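Local coordinates for 401aa long hypothetical glucose-1-phosphate thymidylyltransferase (Sulfolobus tokodaii, PDB 2GGQ), which is a bifunctional sugar-phosphate nucleotidylyltransferase and acetyltransferase that takes part in making UDP-N-acetylglucosamine and UDP-N-acetylgalactosamine, at residues A118-K123 with I156-Y161. Numbering follows the deposited sequence.
Sequences AIIGVK and INAGIY
I120 and I160 meet across two antiparallel neighbours, strands 117-123 and 155-163, in the mixed central sheet of the GT-A nucleotidyltransferase domain. A beta bulge shifts their register by two: I119 lies opposite Y161, but G121 already opposite N157, where the second strand turns a corner at G159. The two isoleucines cross at a slant, CD1 of I120 pressing on CG2 of I160 at a tight 3.4 Å, and helix 106-111 packs against both. I120 sends its other branch, CG2, to the CB of A158, 3.8 Å away. The A158 methyl also meets CG1 of V122; the V122 and I156 side chains lie side by side, pointing the same way. With chi1 at 60°, CG1 of I156 sits between its own N and C and passes 3.2 Å from V122 O. Backbone bonds continue through the bulge, where I120 N gives to I160 O and I120 O accepts from A158 N; beyond it V122 and I156 bond reciprocally. I119 and Y161 share the other face, where CG2 of I119 meets the tyrosine ring at its edge, in plane, 3.3 Å from Y161 CD2. N157, which probably binds N-acetylglucosamine 1-phosphate, is fixed by both ends of its amide. Its OD1 accepts from G159 N, an Asx turn, with the donor well above the carbonyl plane. With CG anti to the backbone N (chi1 -179°), the amide reaches the ring's hydroxyl, which also bonds Y97 OH, another likely sugar-site residue. N157 ND2 meets Y161 OH at 2.7 Å, almost straight (172° at the hydrogen), the hydroxyl lying in the amide plane.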
loop_
_atom_site.group_PDB
_atom_site.type_symbol
_atom_site.label_atom_id
_atom_site.label_comp_id
_atom_site.label_asym_id
_atom_site.label_seq_id
_atom_site.Cartn_x
_atom_site.Cartn_y
_atom_site.Cartn_z
ATOM N N ALA A 118 9.118 -12.284 -20.406
ATOM C CA ALA A 118 9.764 -12.498 -19.133
ATOM C C ALA A 118 8.837 -12.131 -17.979
ATOM O O ALA A 118 8.064 -11.173 -18.073
ATOM C CB ALA A 118 11.025 -11.681 -19.049
ATOM N N ILE A 119 8.937 -12.887 -16.882
ATOM C CA ILE A 119 8.230 -12.528 -15.652
ATOM C C ILE A 119 9.200 -12.554 -14.483
ATOM O O ILE A 119 10.203 -13.254 -14.513
ATOM C CB ILE A 119 7.059 -13.439 -15.380
ATOM C CG1 ILE A 119 7.536 -14.864 -15.061
ATOM C CG2 ILE A 119 6.083 -13.444 -16.562
ATOM C CD1 ILE A 119 6.430 -15.721 -14.473
ATOM N N ILE A 120 8.889 -11.769 -13.464
ATOM C CA ILE A 120 9.636 -11.766 -12.211
ATOM C C ILE A 120 8.876 -12.602 -11.180
ATOM O O ILE A 120 7.670 -12.459 -11.024
ATOM C CB ILE A 120 9.847 -10.310 -11.706
ATOM C CG1 ILE A 120 10.673 -9.531 -12.741
ATOM C CG2 ILE A 120 10.464 -10.295 -10.288
ATOM C CD1 ILE A 120 11.175 -8.219 -12.278
ATOM N N GLY A 121 9.597 -13.502 -10.516
ATOM C CA GLY A 121 9.040 -14.268 -9.403
ATOM C C GLY A 121 9.777 -13.866 -8.139
ATOM O O GLY A 121 10.926 -13.453 -8.182
ATOM N N VAL A 122 9.109 -13.979 -7.005
ATOM C CA VAL A 122 9.738 -13.609 -5.749
ATOM C C VAL A 122 9.315 -14.651 -4.702
ATOM O O VAL A 122 8.185 -15.138 -4.720
ATOM C CB VAL A 122 9.333 -12.157 -5.348
ATOM C CG1 VAL A 122 7.828 -12.078 -5.076
ATOM C CG2 VAL A 122 10.179 -11.621 -4.162
ATOM N N LYS A 123 10.228 -15.020 -3.813
ATOM C CA LYS A 123 9.879 -16.018 -2.786
ATOM C C LYS A 123 9.148 -15.381 -1.607
ATOM O O LYS A 123 9.633 -14.395 -1.028
ATOM C CB LYS A 123 11.116 -16.790 -2.339
ATOM C CG LYS A 123 11.756 -17.582 -3.459
ATOM C CD LYS A 123 13.001 -18.267 -2.955
ATOM C CE LYS A 123 13.699 -19.004 -4.061
ATOM N NZ LYS A 123 15.107 -19.234 -3.634
ATOM N N ILE A 156 6.713 -17.111 -6.283
ATOM C CA ILE A 156 5.387 -16.658 -6.758
ATOM C C ILE A 156 5.522 -15.518 -7.776
ATOM O O ILE A 156 6.550 -14.869 -7.855
ATOM C CB ILE A 156 4.424 -16.208 -5.585
ATOM C CG1 ILE A 156 5.023 -15.039 -4.785
ATOM C CG2 ILE A 156 4.045 -17.395 -4.661
ATOM C CD1 ILE A 156 4.423 -13.710 -5.100
ATOM N N ASN A 157 4.450 -15.281 -8.504
ATOM C CA ASN A 157 4.339 -14.224 -9.486
ATOM C C ASN A 157 4.436 -12.873 -8.800
ATOM O O ASN A 157 3.533 -12.469 -8.047
ATOM C CB ASN A 157 3.016 -14.366 -10.234
ATOM C CG ASN A 157 2.827 -13.318 -11.283
ATOM O OD1 ASN A 157 3.775 -12.628 -11.689
ATOM N ND2 ASN A 157 1.609 -13.185 -11.747
ATOM N N ALA A 158 5.539 -12.185 -9.045
ATOM C CA ALA A 158 5.722 -10.840 -8.504
ATOM C C ALA A 158 4.937 -9.722 -9.194
ATOM O O ALA A 158 5.000 -8.589 -8.735
ATOM C CB ALA A 158 7.196 -10.492 -8.411
ATOM N N GLY A 159 4.202 -10.024 -10.267
ATOM C CA GLY A 159 3.342 -9.047 -10.943
ATOM C C GLY A 159 4.134 -7.978 -11.683
ATOM O O GLY A 159 3.684 -6.841 -11.787
ATOM N N ILE A 160 5.323 -8.364 -12.177
ATOM C CA ILE A 160 6.191 -7.534 -13.024
ATOM C C ILE A 160 6.564 -8.380 -14.254
ATOM O O ILE A 160 7.220 -9.414 -14.122
ATOM C CB ILE A 160 7.473 -7.161 -12.282
ATOM C CG1 ILE A 160 7.142 -6.290 -11.040
ATOM C CG2 ILE A 160 8.454 -6.475 -13.236
ATOM C CD1 ILE A 160 8.238 -6.267 -9.964
ATOM N N TYR A 161 6.068 -7.966 -15.414
ATOM C CA TYR A 161 6.175 -8.736 -16.657
ATOM C C TYR A 161 6.783 -7.874 -17.742
ATOM O O TYR A 161 6.592 -6.653 -17.759
ATOM C CB TYR A 161 4.807 -9.157 -17.184
ATOM C CG TYR A 161 3.777 -9.756 -16.218
ATOM C CD1 TYR A 161 2.689 -9.016 -15.794
ATOM C CD2 TYR A 161 3.865 -11.083 -15.797
ATOM C CE1 TYR A 161 1.701 -9.562 -14.916
ATOM C CE2 TYR A 161 2.893 -11.645 -14.945
ATOM C CZ TYR A 161 1.813 -10.886 -14.520
ATOM O OH TYR A 161 0.860 -11.456 -13.706
#